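Local coordinates for protein adenylate kinase (Schistosoma mansoni, PDB 3UMF) that probably catalyses the reversible transfer of a phosphate group between adenine nucleotides, interconverting ATP and AMP with two molecules of ADP, at residues L63-A66 against E67-G71; P117-L120 against D121-I124; N163-T166 against I167-F171; R172-N175 against E176-P180; N208-L211 against Q212-G215. One frame throughout, in Å; residues are numbered along the deposited sequence.

Contact 1: residues L63-A66 against E67-G71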
loop_
_atom_site.group_PDB
_atom_site.type_symbol
_atom_site.label_atom_id
_atom_site.label_comp_id
_atom_site.label_asym_id
_atom_site.label_seq_id
_atom_site.Cartn_x
_atom_site.Cartn_y
_atom_site.Cartn_z
ATOM N N LEU A 63 -2.216 -2.166 11.869
ATOM C CA LEU A 63 -2.181 -1.095 12.858
ATOM C C LEU A 63 -3.512 -0.983 13.598
ATOM O O LEU A 63 -3.535 -0.714 14.796
ATOM C CB LEU A 63 -1.805 0.237 12.203
ATOM C CG LEU A 63 -0.359 0.341 11.702
ATOM C CD1 LEU A 63 -0.096 1.704 11.078
ATOM C CD2 LEU A 63 0.628 0.066 12.827
ATOM N N LEU A 64 -4.615 -1.199 12.881
ATOM C CA LEU A 64 -5.948 -1.190 13.485
ATOM C C LEU A 64 -6.141 -2.367 14.435
ATOM O O LEU A 64 -6.753 -2.229 15.496
ATOM C CB LEU A 64 -7.028 -1.218 12.401
ATOM C CG LEU A 64 -7.202 0.070 11.591
ATOM C CD1 LEU A 64 -8.155 -0.150 10.427
ATOM C CD2 LEU A 64 -7.700 1.194 12.490
ATOM N N ARG A 65 -5.622 -3.528 14.047
ATOM C CA ARG A 65 -5.711 -4.716 14.889
ATOM C C ARG A 65 -4.922 -4.519 16.180
ATOM O O ARG A 65 -5.342 -4.963 17.250
ATOM C CB ARG A 65 -5.189 -5.945 14.143
ATOM C CG ARG A 65 -5.330 -7.236 14.926
ATOM C CD ARG A 65 -4.695 -8.408 14.201
ATOM N NE ARG A 65 -4.960 -9.668 14.892
ATOM C CZ ARG A 65 -4.358 -10.818 14.607
ATOM N NH1 ARG A 65 -3.450 -10.870 13.642
ATOM N NH2 ARG A 65 -4.663 -11.913 15.287
ATOM N N ALA A 66 -3.779 -3.850 16.072
ATOM C CA ALA A 66 -2.936 -3.585 17.233
ATOM C C ALA A 66 -3.600 -2.600 18.193
ATOM O O ALA A 66 -3.438 -2.708 19.405
ATOM C CB ALA A 66 -1.578 -3.066 16.794
ATOM N N GLU A 67 -4.349 -1.646 17.646
ATOM C CA GLU A 67 -5.064 -0.678 18.475
ATOM C C GLU A 67 -6.206 -1.352 19.237
ATOM O O GLU A 67 -6.416 -1.083 20.418
ATOM C CB GLU A 67 -5.586 0.485 17.625
ATOM C CG GLU A 67 -6.168 1.636 18.433
ATOM C CD GLU A 67 -5.201 2.179 19.473
ATOM O OE1 GLU A 67 -4.021 2.408 19.138
ATOM O OE2 GLU A 67 -5.621 2.374 20.633
ATOM N N VAL A 68 -6.933 -2.235 18.559
ATOM C CA VAL A 68 -7.985 -3.020 19.198
ATOM C C VAL A 68 -7.428 -3.907 20.322
ATOM O O VAL A 68 -8.060 -4.067 21.366
ATOM C CB VAL A 68 -8.761 -3.872 18.160
ATOM C CG1 VAL A 68 -9.671 -4.883 18.847
ATOM C CG2 VAL A 68 -9.568 -2.973 17.233
ATOM N N GLN A 69 -6.239 -4.464 20.113
ATOM C CA GLN A 69 -5.602 -5.319 21.117
ATOM C C GLN A 69 -4.915 -4.524 22.235
ATOM O O GLN A 69 -4.411 -5.106 23.194
ATOM C CB GLN A 69 -4.578 -6.257 20.453
ATOM C CG GLN A 69 -5.160 -7.285 19.489
ATOM C CD GLN A 69 -4.085 -7.995 18.678
ATOM O OE1 GLN A 69 -2.965 -7.499 18.538
ATOM N NE2 GLN A 69 -4.422 -9.163 18.141
ATOM N N SER A 70 -4.896 -3.199 22.112
ATOM C CA SER A 70 -4.179 -2.345 23.064
ATOM C C SER A 70 -4.886 -2.209 24.412
ATOM O O SER A 70 -4.246 -1.949 25.430
ATOM C CB SER A 70 -3.952 -0.954 22.474
ATOM O OG SER A 70 -5.173 -0.240 22.388
ATOM N N GLY A 71 -6.206 -2.362 24.410
ATOM C CA GLY A 71 -6.993 -2.207 25.619
ATOM C C GLY A 71 -7.432 -0.776 25.875
ATOM O O GLY A 71 -8.139 -0.504 26.846
#

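Contact 2: residues P117-L120 against D121-I124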
loop_
_atom_site.group_PDB
_atom_site.type_symbol
_atom_site.label_atom_id
_atom_site.label_comp_id
_atom_site.label_asym_id
_atom_site.label_seq_id
_atom_site.Cartn_x
_atom_site.Cartn_y
_atom_site.Cartn_z
ATOM N N PRO A 117 -1.705 4.994 -0.666
ATOM C CA PRO A 117 -3.105 5.378 -0.467
ATOM C C PRO A 117 -3.994 4.835 -1.581
ATOM O O PRO A 117 -3.561 4.744 -2.727
ATOM C CB PRO A 117 -3.048 6.901 -0.566
ATOM C CG PRO A 117 -1.972 7.149 -1.569
ATOM C CD PRO A 117 -0.951 6.048 -1.371
ATOM N N ARG A 118 -5.232 4.489 -1.247
ATOM C CA ARG A 118 -6.168 3.996 -2.249
ATOM C C ARG A 118 -6.933 5.149 -2.896
ATOM O O ARG A 118 -7.477 5.006 -3.991
ATOM C CB ARG A 118 -7.135 2.984 -1.629
ATOM C CG ARG A 118 -6.455 1.730 -1.086
ATOM C CD ARG A 118 -7.448 0.803 -0.394
ATOM N NE ARG A 118 -8.450 0.270 -1.314
ATOM C CZ ARG A 118 -8.335 -0.885 -1.964
ATOM N NH1 ARG A 118 -7.258 -1.640 -1.798
ATOM N NH2 ARG A 118 -9.300 -1.288 -2.779
ATOM N N GLU A 119 -6.969 6.290 -2.213
ATOM C CA GLU A 119 -7.672 7.468 -2.713
ATOM C C GLU A 119 -6.821 8.730 -2.550
ATOM O O GLU A 119 -5.888 8.761 -1.744
ATOM C CB GLU A 119 -9.031 7.623 -2.020
ATOM C CG GLU A 119 -9.973 6.440 -2.244
ATOM C CD GLU A 119 -11.286 6.562 -1.492
ATOM O OE1 GLU A 119 -11.926 7.631 -1.575
ATOM O OE2 GLU A 119 -11.682 5.581 -0.826
ATOM N N LEU A 120 -7.150 9.767 -3.316
ATOM C CA LEU A 120 -6.333 10.976 -3.375
ATOM C C LEU A 120 -6.229 11.709 -2.037
ATOM O O LEU A 120 -5.163 12.221 -1.688
ATOM C CB LEU A 120 -6.855 11.920 -4.462
ATOM C CG LEU A 120 -5.969 13.125 -4.787
ATOM C CD1 LEU A 120 -4.538 12.672 -4.990
ATOM C CD2 LEU A 120 -6.480 13.847 -6.023
ATOM N N ASP A 121 -7.332 11.762 -1.293
ATOM C CA ASP A 121 -7.341 12.447 -0.003
ATOM C C ASP A 121 -6.372 11.794 0.977
ATOM O O ASP A 121 -5.713 12.479 1.757
ATOM C CB ASP A 121 -8.759 12.507 0.579
ATOM C CG ASP A 121 -9.405 11.135 0.703
ATOM O OD1 ASP A 121 -8.809 10.139 0.243
ATOM O OD2 ASP A 121 -10.521 11.055 1.257
ATOM N N GLN A 122 -6.281 10.468 0.915
ATOM C CA GLN A 122 -5.374 9.713 1.774
ATOM C C GLN A 122 -3.915 10.081 1.511
ATOM O O GLN A 122 -3.116 10.191 2.442
ATOM C CB GLN A 122 -5.579 8.207 1.571
ATOM C CG GLN A 122 -6.986 7.714 1.872
ATOM C CD GLN A 122 -7.157 6.235 1.580
ATOM O OE1 GLN A 122 -6.262 5.591 1.032
ATOM N NE2 GLN A 122 -8.309 5.688 1.947
ATOM N N GLY A 123 -3.578 10.274 0.238
ATOM C CA GLY A 123 -2.217 10.594 -0.150
ATOM C C GLY A 123 -1.790 11.992 0.257
ATOM O O GLY A 123 -0.748 12.174 0.890
ATOM N N ILE A 124 -2.600 12.980 -0.105
ATOM C CA ILE A 124 -2.291 14.376 0.184
ATOM C C ILE A 124 -2.231 14.655 1.689
ATOM O O ILE A 124 -1.290 15.291 2.167
ATOM C CB ILE A 124 -3.298 15.329 -0.505
ATOM C CG1 ILE A 124 -3.110 15.278 -2.027
ATOM C CG2 ILE A 124 -3.129 16.754 -0.002
ATOM C CD1 ILE A 124 -4.239 15.913 -2.806
#

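Contact 3: residues N163-T166 against I167-F171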
loop_
_atom_site.group_PDB
_atom_site.type_symbol
_atom_site.label_atom_id
_atom_site.label_comp_id
_atom_site.label_asym_id
_atom_site.label_seq_id
_atom_site.Cartn_x
_atom_site.Cartn_y
_atom_site.Cartn_z
ATOM N N ASN A 163 -18.507 -16.329 -8.502
ATOM C CA ASN A 163 -17.318 -15.996 -7.719
ATOM C C ASN A 163 -16.244 -15.316 -8.562
ATOM O O ASN A 163 -15.597 -14.365 -8.114
ATOM C CB ASN A 163 -16.745 -17.250 -7.050
ATOM C CG ASN A 163 -17.576 -17.712 -5.867
ATOM O OD1 ASN A 163 -18.604 -17.116 -5.543
ATOM N ND2 ASN A 163 -17.133 -18.781 -5.218
ATOM N N GLU A 164 -16.056 -15.806 -9.784
ATOM C CA GLU A 164 -15.076 -15.221 -10.692
ATOM C C GLU A 164 -15.477 -13.806 -11.118
ATOM O O GLU A 164 -14.636 -12.910 -11.191
ATOM C CB GLU A 164 -14.871 -16.120 -11.915
ATOM C CG GLU A 164 -14.265 -17.480 -11.581
ATOM C CD GLU A 164 -13.995 -18.325 -12.810
ATOM O OE1 GLU A 164 -14.557 -18.017 -13.884
ATOM O OE2 GLU A 164 -13.216 -19.299 -12.705
ATOM N N GLU A 165 -16.764 -13.608 -11.387
ATOM C CA GLU A 165 -17.266 -12.294 -11.781
ATOM C C GLU A 165 -17.138 -11.276 -10.647
ATOM O O GLU A 165 -16.908 -10.092 -10.898
ATOM C CB GLU A 165 -18.714 -12.380 -12.278
ATOM C CG GLU A 165 -19.297 -11.065 -12.809
ATOM C CD GLU A 165 -18.737 -10.647 -14.168
ATOM O OE1 GLU A 165 -17.798 -11.302 -14.673
ATOM O OE2 GLU A 165 -19.244 -9.657 -14.740
ATOM N N THR A 166 -17.279 -11.735 -9.405
ATOM C CA THR A 166 -17.076 -10.861 -8.252
ATOM C C THR A 166 -15.651 -10.306 -8.239
ATOM O O THR A 166 -15.435 -9.121 -7.982
ATOM C CB THR A 166 -17.358 -11.593 -6.923
ATOM O OG1 THR A 166 -18.739 -11.966 -6.869
ATOM C CG2 THR A 166 -17.037 -10.691 -5.733
ATOM N N ILE A 167 -14.685 -11.169 -8.535
ATOM C CA ILE A 167 -13.281 -10.770 -8.596
ATOM C C ILE A 167 -13.009 -9.837 -9.781
ATOM O O ILE A 167 -12.219 -8.893 -9.675
ATOM C CB ILE A 167 -12.357 -12.007 -8.669
ATOM C CG1 ILE A 167 -12.432 -12.794 -7.355
ATOM C CG2 ILE A 167 -10.922 -11.601 -8.968
ATOM C CD1 ILE A 167 -11.533 -14.011 -7.324
ATOM N N VAL A 168 -13.662 -10.099 -10.910
ATOM C CA VAL A 168 -13.561 -9.200 -12.058
ATOM C C VAL A 168 -14.053 -7.801 -11.684
ATOM O O VAL A 168 -13.379 -6.810 -11.961
ATOM C CB VAL A 168 -14.340 -9.733 -13.281
ATOM C CG1 VAL A 168 -14.457 -8.658 -14.349
ATOM C CG2 VAL A 168 -13.655 -10.975 -13.844
ATOM N N LYS A 169 -15.213 -7.730 -11.036
ATOM C CA LYS A 169 -15.764 -6.457 -10.567
ATOM C C LYS A 169 -14.878 -5.791 -9.516
ATOM O O LYS A 169 -14.762 -4.566 -9.476
ATOM C CB LYS A 169 -17.171 -6.652 -9.995
ATOM C CG LYS A 169 -18.200 -7.117 -11.006
ATOM C CD LYS A 169 -18.156 -6.277 -12.270
ATOM C CE LYS A 169 -19.328 -6.615 -13.176
ATOM N NZ LYS A 169 -18.939 -6.567 -14.608
ATOM N N ARG A 170 -14.263 -6.595 -8.656
ATOM C CA ARG A 170 -13.361 -6.052 -7.645
ATOM C C ARG A 170 -12.127 -5.447 -8.311
ATOM O O ARG A 170 -11.618 -4.412 -7.874
ATOM C CB ARG A 170 -12.957 -7.129 -6.637
ATOM C CG ARG A 170 -12.132 -6.605 -5.469
ATOM C CD ARG A 170 -11.753 -7.729 -4.519
ATOM N NE ARG A 170 -12.933 -8.371 -3.946
ATOM C CZ ARG A 170 -12.901 -9.490 -3.231
ATOM N NH1 ARG A 170 -11.747 -10.097 -2.999
ATOM N NH2 ARG A 170 -14.024 -10.004 -2.751
ATOM N N PHE A 171 -11.661 -6.098 -9.372
ATOM C CA PHE A 171 -10.556 -5.592 -10.179
ATOM C C PHE A 171 -10.908 -4.245 -10.815
ATOM O O PHE A 171 -10.131 -3.295 -10.753
ATOM C CB PHE A 171 -10.187 -6.608 -11.271
ATOM C CG PHE A 171 -9.133 -6.120 -12.226
ATOM C CD1 PHE A 171 -7.793 -6.378 -11.988
ATOM C CD2 PHE A 171 -9.479 -5.401 -13.361
ATOM C CE1 PHE A 171 -6.817 -5.928 -12.865
ATOM C CE2 PHE A 171 -8.507 -4.942 -14.237
ATOM C CZ PHE A 171 -7.174 -5.210 -13.987
#

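Contact 4: residues R172-N175 against E176-P180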
loop_
_atom_site.group_PDB
_atom_site.type_symbol
_atom_site.label_atom_id
_atom_site.label_comp_id
_atom_site.label_asym_id
_atom_site.label_seq_id
_atom_site.Cartn_x
_atom_site.Cartn_y
_atom_site.Cartn_z
ATOM N N ARG A 172 -12.080 -4.176 -11.438
ATOM C CA ARG A 172 -12.508 -2.973 -12.137
ATOM C C ARG A 172 -12.807 -1.848 -11.157
ATOM O O ARG A 172 -12.516 -0.683 -11.435
ATOM C CB ARG A 172 -13.728 -3.260 -13.010
ATOM C CG ARG A 172 -13.466 -4.253 -14.133
ATOM C CD ARG A 172 -14.718 -4.470 -14.974
ATOM N NE ARG A 172 -14.482 -5.427 -16.057
ATOM C CZ ARG A 172 -15.433 -5.916 -16.846
ATOM N NH1 ARG A 172 -16.695 -5.541 -16.680
ATOM N NH2 ARG A 172 -15.120 -6.779 -17.801
ATOM N N THR A 173 -13.392 -2.196 -10.012
ATOM C CA THR A 173 -13.637 -1.218 -8.956
ATOM C C THR A 173 -12.320 -0.626 -8.452
ATOM O O THR A 173 -12.197 0.586 -8.307
ATOM C CB THR A 173 -14.431 -1.826 -7.774
ATOM O OG1 THR A 173 -15.782 -2.067 -8.182
ATOM C CG2 THR A 173 -14.438 -0.875 -6.588
ATOM N N PHE A 174 -11.333 -1.484 -8.208
ATOM C CA PHE A 174 -10.026 -1.021 -7.744
ATOM C C PHE A 174 -9.325 -0.153 -8.792
ATOM O O PHE A 174 -8.753 0.882 -8.462
ATOM C CB PHE A 174 -9.133 -2.204 -7.347
ATOM C CG PHE A 174 -7.759 -1.798 -6.893
ATOM C CD1 PHE A 174 -7.510 -1.517 -5.559
ATOM C CD2 PHE A 174 -6.715 -1.684 -7.800
ATOM C CE1 PHE A 174 -6.244 -1.132 -5.140
ATOM C CE2 PHE A 174 -5.452 -1.301 -7.386
ATOM C CZ PHE A 174 -5.214 -1.025 -6.056
ATOM N N ASN A 175 -9.365 -0.591 -10.048
ATOM C CA ASN A 175 -8.733 0.137 -11.145
ATOM C C ASN A 175 -9.294 1.552 -11.286
ATOM O O ASN A 175 -8.542 2.514 -11.449
ATOM C CB ASN A 175 -8.891 -0.643 -12.457
ATOM C CG ASN A 175 -8.268 0.069 -13.646
ATOM O OD1 ASN A 175 -7.059 -0.009 -13.870
ATOM N ND2 ASN A 175 -9.100 0.756 -14.428
ATOM N N GLU A 176 -10.615 1.675 -11.206
ATOM C CA GLU A 176 -11.276 2.971 -11.309
ATOM C C GLU A 176 -11.039 3.825 -10.065
ATOM O O GLU A 176 -10.781 5.028 -10.165
ATOM C CB GLU A 176 -12.778 2.780 -11.520
ATOM C CG GLU A 176 -13.561 4.078 -11.660
ATOM C CD GLU A 176 -13.281 4.795 -12.970
ATOM O OE1 GLU A 176 -12.871 4.127 -13.943
ATOM O OE2 GLU A 176 -13.473 6.027 -13.029
ATOM N N LEU A 177 -11.131 3.198 -8.898
ATOM C CA LEU A 177 -10.981 3.901 -7.631
ATOM C C LEU A 177 -9.629 4.600 -7.518
ATOM O O LEU A 177 -9.547 5.722 -7.028
ATOM C CB LEU A 177 -11.151 2.918 -6.467
ATOM C CG LEU A 177 -11.078 3.503 -5.053
ATOM C CD1 LEU A 177 -12.311 4.348 -4.762
ATOM C CD2 LEU A 177 -10.912 2.403 -4.011
ATOM N N THR A 178 -8.576 3.941 -7.993
ATOM C CA THR A 178 -7.217 4.438 -7.794
ATOM C C THR A 178 -6.689 5.319 -8.930
ATOM O O THR A 178 -5.552 5.784 -8.870
ATOM C CB THR A 178 -6.216 3.280 -7.549
ATOM O OG1 THR A 178 -6.179 2.428 -8.699
ATOM C CG2 THR A 178 -6.627 2.464 -6.330
ATOM N N LYS A 179 -7.504 5.550 -9.956
ATOM C CA LYS A 179 -7.077 6.365 -11.101
ATOM C C LYS A 179 -6.587 7.777 -10.748
ATOM O O LYS A 179 -5.494 8.158 -11.164
ATOM C CB LYS A 179 -8.161 6.431 -12.188
ATOM C CG LYS A 179 -8.136 5.279 -13.175
ATOM C CD LYS A 179 -9.250 5.430 -14.203
ATOM C CE LYS A 179 -9.287 4.254 -15.164
ATOM N NZ LYS A 179 -10.495 4.306 -16.038
ATOM N N PRO A 180 -7.382 8.557 -9.987
ATOM C CA PRO A 180 -6.877 9.912 -9.727
ATOM C C PRO A 180 -5.667 9.963 -8.791
ATOM O O PRO A 180 -4.881 10.903 -8.890
ATOM C CB PRO A 180 -8.078 10.632 -9.103
ATOM C CG PRO A 180 -8.938 9.555 -8.564
ATOM C CD PRO A 180 -8.746 8.368 -9.459
HETATM O O HOH W 1 -5.932 2.907 -11.793
#

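Contact 5: residues N208-L211 against Q212-G215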
loop_
_atom_site.group_PDB
_atom_site.type_symbol
_atom_site.label_atom_id
_atom_site.label_comp_id
_atom_site.label_asym_id
_atom_site.label_seq_id
_atom_site.Cartn_x
_atom_site.Cartn_y
_atom_site.Cartn_z
ATOM N N ASN A 208 13.694 -3.473 -8.123
ATOM C CA ASN A 208 14.967 -3.053 -7.545
ATOM C C ASN A 208 15.746 -2.127 -8.470
ATOM O O ASN A 208 16.447 -1.231 -8.008
ATOM C CB ASN A 208 15.817 -4.266 -7.159
ATOM C CG ASN A 208 15.198 -5.070 -6.033
ATOM O OD1 ASN A 208 14.372 -4.562 -5.274
ATOM N ND2 ASN A 208 15.600 -6.328 -5.914
ATOM N N HIS A 209 15.620 -2.350 -9.776
ATOM C CA HIS A 209 16.274 -1.504 -10.767
ATOM C C HIS A 209 15.679 -0.099 -10.747
ATOM O O HIS A 209 16.401 0.895 -10.810
ATOM C CB HIS A 209 16.143 -2.116 -12.165
ATOM C CG HIS A 209 16.828 -1.328 -13.239
ATOM N ND1 HIS A 209 16.163 -0.421 -14.034
ATOM C CD2 HIS A 209 18.118 -1.310 -13.647
ATOM C CE1 HIS A 209 17.014 0.121 -14.887
ATOM N NE2 HIS A 209 18.207 -0.401 -14.673
ATOM N N GLU A 210 14.358 -0.023 -10.642
ATOM C CA GLU A 210 13.670 1.263 -10.626
ATOM C C GLU A 210 13.876 2.015 -9.309
ATOM O O GLU A 210 14.035 3.235 -9.310
ATOM C CB GLU A 210 12.182 1.076 -10.929
ATOM C CG GLU A 210 11.912 0.537 -12.324
ATOM C CD GLU A 210 12.507 1.417 -13.406
ATOM O OE1 GLU A 210 12.272 2.644 -13.370
ATOM O OE2 GLU A 210 13.216 0.890 -14.291
ATOM N N LEU A 211 13.885 1.287 -8.193
ATOM C CA LEU A 211 14.099 1.895 -6.877
ATOM C C LEU A 211 15.468 2.562 -6.753
ATOM O O LEU A 211 15.650 3.473 -5.944
ATOM C CB LEU A 211 13.922 0.859 -5.766
ATOM C CG LEU A 211 12.484 0.549 -5.350
ATOM C CD1 LEU A 211 12.461 -0.589 -4.337
ATOM C CD2 LEU A 211 11.816 1.794 -4.778
ATOM N N GLN A 212 16.427 2.100 -7.549
ATOM C CA GLN A 212 17.763 2.685 -7.570
ATOM C C GLN A 212 17.705 4.142 -8.004
ATOM O O GLN A 212 18.455 4.977 -7.506
ATOM C CB GLN A 212 18.669 1.901 -8.522
ATOM C CG GLN A 212 19.749 1.086 -7.836
ATOM C CD GLN A 212 20.556 0.254 -8.814
ATOM O OE1 GLN A 212 20.940 0.730 -9.884
ATOM N NE2 GLN A 212 20.810 -0.999 -8.456
ATOM N N LYS A 213 16.798 4.439 -8.931
ATOM C CA LYS A 213 16.636 5.793 -9.452
ATOM C C LYS A 213 16.157 6.770 -8.379
ATOM O O LYS A 213 16.340 7.978 -8.508
ATOM C CB LYS A 213 15.676 5.796 -10.644
ATOM C CG LYS A 213 16.077 4.855 -11.776
ATOM C CD LYS A 213 15.085 4.934 -12.927
ATOM C CE LYS A 213 15.335 3.843 -13.960
ATOM N NZ LYS A 213 14.266 3.810 -15.000
ATOM N N PHE A 214 15.543 6.248 -7.324
ATOM C CA PHE A 214 15.109 7.091 -6.212
ATOM C C PHE A 214 16.087 7.019 -5.044
ATOM O O PHE A 214 15.758 7.405 -3.923
ATOM C CB PHE A 214 13.691 6.722 -5.768
ATOM C CG PHE A 214 12.629 7.130 -6.754
ATOM C CD1 PHE A 214 12.033 8.378 -6.675
ATOM C CD2 PHE A 214 12.241 6.273 -7.770
ATOM C CE1 PHE A 214 11.061 8.760 -7.587
ATOM C CE2 PHE A 214 11.270 6.650 -8.686
ATOM C CZ PHE A 214 10.680 7.895 -8.593
ATOM N N GLY A 215 17.291 6.525 -5.320
ATOM C CA GLY A 215 18.344 6.459 -4.323
ATOM C C GLY A 215 18.190 5.344 -3.305
ATOM O O GLY A 215 18.756 5.418 -2.216
#

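Contact 1: residues L63-A66 against E67-G71
Glu67 N donates to Leu63 O, Val68 N to Leu64 O at 3.1 Å, and Gln69 N to Arg65 O at 3.0 Å. The middle one is the straightest of the three, with an N-H...O angle of 165°. These i to i+4 bonds belong to the last turns of helix 60-68, whose side chains pack on both helix 73-84 and helix 90-104: Leu63 rests on Leu97 and Ala100, and Leu64 on Leu78, Met82 and Leu96. Gly71 is the first residue to leave helical geometry, and its positive phi suits glycine.

Among the side chains, the closest approach is that of Arg65 to Gln69, one turn apart on the exposed side. Arg65 NE and Gln69 NE2 stand 3.3 Å apart, but both are donors, so the pair is a contact without a hydrogen bond. The guanidinium and amide planes are turned 48° against each other. Gln69 CG also passes 3.2 Å from Arg65 O, because chi1 of -65° keeps the chain beside its own backbone N. Van der Waals contact continues at Val68, whose CG2 lies 3.4 Å from Leu64 O.

Side-chain polar groups gather at the end of the helix. Ser70 OG lies close to Glu67 O, at a modelled distance short enough to be doubtful, and pairs with Ser72 OG, which is in turn hydrogen-bonded to Glu67 OE2.

Contact 2: residues P117-L120 against D121-I124
Gln122 OE1 accepts a hydrogen bond from Arg118 N at 2.7 Å, bringing a helix side chain back onto the loop that leads into the helix. The donor is tilted 31° from the carbonyl plane. A second, weak bond reaches the same oxygen from Glu119 N at 3.4 Å, so two successive backbone N-H groups point at one acceptor. The ring of Pro117 lies close over Gly123, where the lack of a side chain permits the approach. Leu120 CG meets Ile124 CD1 at 3.8 Å.

With CG opposite the carbonyl carbon (chi1 -59°) and the chain extended, the Gln122 amide runs back along the loop, held by the two N-H bonds and by Pro117 CB, 3.6 Å from Gln122 CB. Ile124 N donates to Leu120 O almost straight (176°). In the next layer, Pro117 rests on Val181, and Leu120 and Ile124 on His184 of helix 179-186. Glu119 is the N-cap of helix 120-129 and Gln122 its N3 residue; the weak bond from Glu119 N is thus the N3-to-N-cap half of a capping box, while the stronger one goes a residue further back. Pro117, after a cis peptide bond, and Arg118 belong to the Asp-Gly-Tyr-Pro-Arg form of the adenylate kinase signature.

Contact 3: residues N163-T166 against I167-F171
Thr166, Glu165 and Ile167 bury the most surface here, and of them Glu165 makes the charged contact, a salt bridge to Lys169 one turn on. Glu165 OE2 lies 3.1 Å from Lys169 NZ, which meets it from above the carboxylate plane, 43° out of it. Each chain bends to make the pairing: Glu165 folds at chi2 (73°), and Lys169 turns at chi2 and again at chi4. Lys169 CE comes within 3.4 Å of the same carboxylate oxygen, so the end of the lysine lies against the acid along its last bond. A neighbouring positive charge, Arg172 NH1, also stands near Lys169 NZ, and the carboxylate of Glu165 would probably offset part of that repulsion.

Thr166 contributes mainly through its backbone. Its carbonyl O accepts Arg170 N at 2.9 Å, and Arg170 CB rests 3.5 Å from the same oxygen. The hydroxyl OG1 of Thr166 turns back along the helix to a hydrogen bond with Asp162 O.

Ile167 lies over the carbonyls of the preceding turn, with CB 3.5 Å from Glu164 O and CG1 against Asn163 O. The bond from its own N to Asn163 O is weak. Stronger rungs follow: Val168 N to Glu164 O, in the carbonyl plane, and Lys169 N to Glu165 O, with an N-H...O angle of 167°.

All of this lies on helix 161-177. The buried Val168 packs on Glu143 and Arg147 of helix 143-150, Phe171 reaches Glu143 and Met146 of that helix, and Glu164 is hydrogen-bonded to Lys152 N beyond it.

Contact 4: residues R172-N175 against E176-P180
Phe174 has its ring anti to the backbone N (chi1 179°), and Thr178 carries its methyl opposite the carbonyl carbon; together these settings bring CG2 over one face of the ring. The methyl lies 3.9 Å from the ring centroid and 16° off the normal, a CH-pi contact displaced toward the rim, with CZ and CE1 the nearest ring carbons. On the other branch, Thr178 OG1 stands 3.0 Å from Phe174 O, though another acceptor is also within reach of its one proton. The same carbonyl accepts Thr178 N.

A water extends this cluster: it donates to Asn175 O at 2.7 Å and is hydrogen-bonded to Thr178 OG1. Lys179 CG packs 3.3 Å from Asn175 O, and its CE meets Asn175 ND2, so the extended lysine chain runs past the asparagine. Its amine forms a salt bridge to Glu176 OE1, on the syn side but tilted out of the carboxylate plane. Farther back, Glu176 N bonds to Arg172 O and Leu177 N to Thr173 O, while Arg172 pairs with Glu143.

The contact lies where helix 161-177 gives way to helix 179-186. Arg118 lies against Phe174, and Glu119 against Leu177. The chemistry implies that the two branches of the buried Thr178 meet unlike surroundings: the methyl sits on an aromatic face, while the hydroxyl, near Phe174 O, is bridged by the water to Asn175 O.

Contact 5: residues N208-L211 against Q212-G215
Glu210 and Lys213 lie side by side and point the same way, joined by a salt bridge at their ends. Lys213 NZ is 2.8 Å from Glu210 OE1, approaching on the syn side and 18° out of the carboxylate plane, with a second, weak bond to Glu210 OE2 at 3.2 Å. The lysine chain is extended beyond CG, whereas Glu210 bends at chi2 (-57°), which brings its carboxylate up to the amine. OE2 has other partners: Lys206 NZ forms a salt bridge with it, and His209 ND1 donates to it at 3.2 Å. The oxygen sits in the imidazole plane, yet His209 ND1 approaches from above the carboxylate plane, so ring and carboxylate are well turned against each other. Two lysines and a histidine gathered on one carboxylate would probably favour its charged form.

The Lys213 chain also passes the His209 ring obliquely, CE being 4.2 Å from CE1. Phe214 presents an edge to the backbone, its CD2 lying 3.8 Å from Glu210 O near the ring plane; the ring reaches inward to Ile192 and Cys135.

In the backbone, Lys213 N donates to Glu210 O at 3.0 Å and Phe214 N to Leu211 O at 3.1 Å. Both donors sit above the carbonyl plane, as in i to i+3 bonds. A type I turn from Gln212 to Gly215 follows, closed by Gly215 N to Gln212 O. With its positive phi of 76°, and with Val216 N directed to Leu211 O, Gly215 is the C-prime residue of a Schellman motif, the characteristic ending for helix 200-212.

Contacts 1 to 5 follow one another in series along the chain. Contacts 3 and 4 share helix 161-177, and their centres are 14 Å apart. Contact 4, at the junction with helix 179-186, meets contact 2: Arg118 NH2 approaches Phe174 CD1 at 3.3 Å, and Arg118 O lies 3.6 Å from Thr178 CG2. Contact 1, on helix 60-68, stands apart, with its nearest atoms about 10 Å from contact 2. Contact 5 ends helix 200-212 on the opposite side of the chain's centre from contact 1, their centres about 34 Å apart. Together they sample the helices around the five-stranded parallel sheet of this Rossmann-like kinase, and the touching pair joins the loop after strand 110-114 to the helix junction.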